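PDB 3E05: precorrin-6Y C5,15-methyltransferase (Decarboxylating) from Geobacter metallireducens, which probably transfers methyl groups from S-adenosyl-L-methionine to precorrin-6Y, with decarboxylation, in cobalamin biosynthesis, this chain being the C-terminal domain of the longer protein. Local coordinates for residues D82-K86 with F87-N91; V143-D146 with T147-K150. All coordinates share one frame; numbering follows the deposited sequence.

Interaction 1. Residues D82-K86 with F87-N91; sequences DNLKK and FVARN
Phe87 and Ala89 fold back on Asn83, Leu84 and Lys86 in a local C-terminal helix cap, where helix 74-86 ends and turns toward strand 92-96. Phe87 N donates to Asn83 O at 3.0 Å, the end of the helical pattern. Two bonds then return into the last turn: Ala89 N reaches Leu84 O at 2.9 Å, in the carbonyl plane, and inside it Val88 N makes a weak bond to Lys85 O. Val88 takes a positive phi of 53°, which reverses the chain. The reversal brings the CB of Ala89 to 3.8 Å from Leu84 CD2, closing an apolar contact across the cap. Lys86, with CG anti to its backbone N (chi1 179°) and its chain extended, runs across one face of the Phe87 ring: CG sits 4.1 Å from the ring centroid, 6° off the normal, a CH-pi contact. The ammonium group continues to a salt bridge with Glu15, and Phe87 also meets Tyr6 edge-to-face. A 6-to-1 bond enclosing a weak 5-to-2 bond at a positive-phi residue, with an apolar contact spanning them, is characteristic of the Schellman motif, used here at a helix-to-strand connection of the methyltransferase sheet.

Interaction 2. Residues V143-D146 with T147-K150; sequences VTLD and TLTK
Thr144 meets Thr147 at the start of helix 145-157, where its hydroxyl oxygen takes up an N-H of the first turn that has no carbonyl before it in the helix. Thr144 OG1 accepts from Thr147 N at 3.2 Å, with an N-H...O angle of 158°. The same oxygen accepts a second bond, 3.1 Å long, from Thr147 OG1. With a chi1 of 68°, the Thr144 hydroxyl stands between its own N and carbonyl carbon, which turns it in over the opening turn. From there the main chain supplies its own partners: Leu148 N goes to Thr144 O, Thr149 N to Leu145 O at 2.8 Å and Lys150 N to Asp146 O. The backbone of Asp146 is also hydrogen-bonded to the second subunit. The hydroxyl of Thr149 lies beside its backbone N, 3.1 Å from Leu145 O, but its proton could instead serve Thr149 of the third subunit, with which it is hydrogen-bonded. Farther round the helix, Lys150 bends at chi2 and chi4 to bring NZ to 4.0 Å from Asp146 OD1, a long salt bridge. Glu177 of the second subunit packs on Thr144, while Leu145 packs on Leu148 of the third subunit and Leu148 on its Leu145. A threonine hydroxyl accepting from the N-H three residues on is the hallmark of a helix N-cap, placed here at a subunit interface.

Interactions 1 and 2 close opposite ends of two different helices of this domain. Interaction 1 comes first along the chain and finishes helix 74-86 before outermost strand 92-96; interaction 2 follows strand 137-142 and starts helix 145-157. Their centres lie 31 Å apart, on opposite sides of the chain's centre, and their nearest atoms remain about 19 Å apart, so they do not touch. What joins them is the seven-stranded mixed sheet, in which 92-96 and 137-142 run parallel. The surroundings differ as well: interaction 1 is bordered by its own chain within the assembly, whereas interaction 2 also faces two neighbouring subunits, linking the start of its helix to the tetramer.

Interaction 1. Residues D82-K86 with F87-N91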
loop_
_atom_site.group_PDB
_atom_site.type_symbol
_atom_site.label_atom_id
_atom_site.label_comp_id
_atom_site.label_asym_id
_atom_site.label_seq_id
_atom_site.Cartn_x
_atom_site.Cartn_y
_atom_site.Cartn_z
ATOM N N ASP D 82 -24.417 -15.083 -18.711
ATOM C CA ASP D 82 -25.261 -14.905 -17.525
ATOM C C ASP D 82 -25.219 -13.468 -17.009
ATOM O O ASP D 82 -26.254 -12.883 -16.682
ATOM C CB ASP D 82 -24.846 -15.859 -16.395
ATOM C CG ASP D 82 -25.258 -17.302 -16.648
ATOM O OD1 ASP D 82 -25.766 -17.617 -17.751
ATOM O OD2 ASP D 82 -25.059 -18.128 -15.728
ATOM N N ASN D 83 -24.017 -12.895 -16.944
ATOM C CA ASN D 83 -23.859 -11.530 -16.441
ATOM C C ASN D 83 -24.483 -10.450 -17.341
ATOM O O ASN D 83 -25.152 -9.539 -16.851
ATOM C CB ASN D 83 -22.379 -11.239 -16.151
ATOM C CG ASN D 83 -21.833 -12.055 -14.981
ATOM O OD1 ASN D 83 -22.545 -12.356 -14.014
ATOM N ND2 ASN D 83 -20.549 -12.409 -15.063
ATOM N N LEU D 84 -24.277 -10.570 -18.649
ATOM C CA LEU D 84 -24.825 -9.625 -19.621
ATOM C C LEU D 84 -26.344 -9.550 -19.532
ATOM O O LEU D 84 -26.920 -8.462 -19.576
ATOM C CB LEU D 84 -24.395 -9.996 -21.043
ATOM C CG LEU D 84 -22.910 -9.883 -21.392
ATOM C CD1 LEU D 84 -22.661 -10.090 -22.885
ATOM C CD2 LEU D 84 -22.373 -8.544 -20.965
ATOM N N LYS D 85 -26.966 -10.717 -19.365
ATOM C CA LYS D 85 -28.402 -10.851 -19.182
ATOM C C LYS D 85 -28.858 -10.253 -17.838
ATOM O O LYS D 85 -29.816 -9.482 -17.810
ATOM C CB LYS D 85 -28.788 -12.338 -19.327
ATOM C CG LYS D 85 -30.247 -12.697 -19.056
ATOM C CD LYS D 85 -30.661 -13.999 -19.763
ATOM C CE LYS D 85 -29.710 -15.182 -19.493
ATOM N NZ LYS D 85 -29.787 -15.728 -18.104
ATOM N N LYS D 86 -28.157 -10.584 -16.749
ATOM C CA LYS D 86 -28.497 -10.094 -15.401
ATOM C C LYS D 86 -28.458 -8.567 -15.269
ATOM O O LYS D 86 -29.346 -7.963 -14.651
ATOM C CB LYS D 86 -27.566 -10.723 -14.348
ATOM C CG LYS D 86 -27.820 -10.262 -12.911
ATOM C CD LYS D 86 -26.936 -10.991 -11.904
ATOM C CE LYS D 86 -27.321 -10.588 -10.497
ATOM N NZ LYS D 86 -26.495 -11.137 -9.398
ATOM N N PHE D 87 -27.431 -7.951 -15.854
ATOM C CA PHE D 87 -27.193 -6.524 -15.667
ATOM C C PHE D 87 -27.707 -5.684 -16.823
ATOM O O PHE D 87 -27.544 -4.457 -16.835
ATOM C CB PHE D 87 -25.713 -6.261 -15.390
ATOM C CG PHE D 87 -25.239 -6.878 -14.117
ATOM C CD1 PHE D 87 -25.639 -6.353 -12.894
ATOM C CD2 PHE D 87 -24.412 -7.995 -14.132
ATOM C CE1 PHE D 87 -25.223 -6.924 -11.708
ATOM C CE2 PHE D 87 -23.981 -8.579 -12.949
ATOM C CZ PHE D 87 -24.389 -8.035 -11.724
ATOM N N VAL D 88 -28.352 -6.368 -17.770
ATOM C CA VAL D 88 -28.938 -5.774 -18.975
ATOM C C VAL D 88 -27.901 -4.929 -19.736
ATOM O O VAL D 88 -28.090 -3.732 -19.982
ATOM C CB VAL D 88 -30.269 -5.000 -18.691
ATOM C CG1 VAL D 88 -31.059 -4.840 -19.967
ATOM C CG2 VAL D 88 -31.129 -5.728 -17.653
ATOM N N ALA D 89 -26.788 -5.569 -20.077
ATOM C CA ALA D 89 -25.729 -4.914 -20.816
ATOM C C ALA D 89 -25.916 -5.252 -22.279
ATOM O O ALA D 89 -25.158 -6.045 -22.844
ATOM C CB ALA D 89 -24.366 -5.373 -20.317
ATOM N N ARG D 90 -26.937 -4.645 -22.889
ATOM C CA ARG D 90 -27.367 -5.019 -24.239
ATOM C C ARG D 90 -26.422 -4.522 -25.306
ATOM O O ARG D 90 -26.359 -5.105 -26.396
ATOM C CB ARG D 90 -28.782 -4.505 -24.536
ATOM C CG ARG D 90 -29.769 -4.692 -23.408
ATOM C CD ARG D 90 -30.476 -6.037 -23.436
ATOM N NE ARG D 90 -31.282 -6.227 -24.637
ATOM C CZ ARG D 90 -32.009 -7.307 -24.895
ATOM N NH1 ARG D 90 -32.056 -8.311 -24.031
ATOM N NH2 ARG D 90 -32.687 -7.380 -26.027
ATOM N N ASN D 91 -25.682 -3.455 -24.999
ATOM C CA ASN D 91 -24.732 -2.893 -25.962
ATOM C C ASN D 91 -23.338 -3.531 -25.893
ATOM O O ASN D 91 -22.386 -3.064 -26.528
ATOM C CB ASN D 91 -24.681 -1.359 -25.885
ATOM C CG ASN D 91 -24.320 -0.837 -24.493
ATOM O OD1 ASN D 91 -24.667 -1.430 -23.469
ATOM N ND2 ASN D 91 -23.644 0.302 -24.463
#

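Interaction 2. Residues V143-D146 with T147-K150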
loop_
_atom_site.group_PDB
_atom_site.type_symbol
_atom_site.label_atom_id
_atom_site.label_comp_id
_atom_site.label_asym_id
_atom_site.label_seq_id
_atom_site.Cartn_x
_atom_site.Cartn_y
_atom_site.Cartn_z
ATOM N N VAL D 143 -0.988 -8.059 -13.136
ATOM C CA VAL D 143 -0.698 -8.489 -11.756
ATOM C C VAL D 143 0.663 -9.217 -11.618
ATOM O O VAL D 143 1.192 -9.391 -10.522
ATOM C CB VAL D 143 -1.898 -9.292 -11.146
ATOM C CG1 VAL D 143 -1.963 -10.705 -11.681
ATOM C CG2 VAL D 143 -1.830 -9.320 -9.621
ATOM N N THR D 144 1.229 -9.629 -12.746
ATOM C CA THR D 144 2.541 -10.241 -12.734
ATOM C C THR D 144 3.557 -9.236 -13.242
ATOM O O THR D 144 3.210 -8.281 -13.943
ATOM C CB THR D 144 2.600 -11.513 -13.605
ATOM O OG1 THR D 144 2.475 -11.150 -14.976
ATOM C CG2 THR D 144 1.518 -12.518 -13.223
ATOM N N LEU D 145 4.818 -9.463 -12.881
ATOM C CA LEU D 145 5.909 -8.610 -13.295
ATOM C C LEU D 145 6.208 -8.735 -14.794
ATOM O O LEU D 145 6.465 -7.724 -15.459
ATOM C CB LEU D 145 7.149 -8.958 -12.465
ATOM C CG LEU D 145 8.424 -8.151 -12.638
ATOM C CD1 LEU D 145 8.146 -6.671 -12.388
ATOM C CD2 LEU D 145 9.491 -8.700 -11.691
ATOM N N ASP D 146 6.170 -9.961 -15.321
ATOM C CA ASP D 146 6.354 -10.186 -16.769
ATOM C C ASP D 146 5.350 -9.397 -17.617
ATOM O O ASP D 146 5.728 -8.732 -18.579
ATOM C CB ASP D 146 6.282 -11.679 -17.129
ATOM C CG ASP D 146 6.635 -11.945 -18.592
ATOM O OD1 ASP D 146 7.811 -11.737 -18.973
ATOM O OD2 ASP D 146 5.735 -12.358 -19.359
ATOM N N THR D 147 4.077 -9.451 -17.235
ATOM C CA THR D 147 3.043 -8.736 -17.986
ATOM C C THR D 147 3.302 -7.246 -17.899
ATOM O O THR D 147 3.328 -6.582 -18.921
ATOM C CB THR D 147 1.629 -9.128 -17.546
ATOM O OG1 THR D 147 1.439 -10.523 -17.818
ATOM C CG2 THR D 147 0.569 -8.327 -18.301
ATOM N N LEU D 148 3.562 -6.745 -16.689
ATOM C CA LEU D 148 3.882 -5.328 -16.478
ATOM C C LEU D 148 5.079 -4.847 -17.321
ATOM O O LEU D 148 4.996 -3.802 -17.968
ATOM C CB LEU D 148 4.098 -5.040 -14.982
ATOM C CG LEU D 148 4.660 -3.673 -14.561
ATOM C CD1 LEU D 148 3.741 -2.519 -14.977
ATOM C CD2 LEU D 148 4.986 -3.642 -13.055
ATOM N N THR D 149 6.168 -5.622 -17.308
ATOM C CA THR D 149 7.409 -5.310 -18.025
ATOM C C THR D 149 7.208 -5.267 -19.532
ATOM O O THR D 149 7.582 -4.292 -20.193
ATOM C CB THR D 149 8.500 -6.373 -17.695
ATOM O OG1 THR D 149 8.992 -6.138 -16.370
ATOM C CG2 THR D 149 9.668 -6.334 -18.671
ATOM N N LYS D 150 6.620 -6.336 -20.064
ATOM C CA LYS D 150 6.458 -6.482 -21.505
ATOM C C LYS D 150 5.424 -5.493 -22.036
ATOM O O LYS D 150 5.636 -4.904 -23.097
ATOM C CB LYS D 150 6.093 -7.925 -21.876
ATOM C CG LYS D 150 7.192 -8.960 -21.585
ATOM C CD LYS D 150 8.345 -8.887 -22.588
ATOM C CE LYS D 150 9.399 -9.964 -22.334
ATOM N NZ LYS D 150 10.312 -9.609 -21.213
#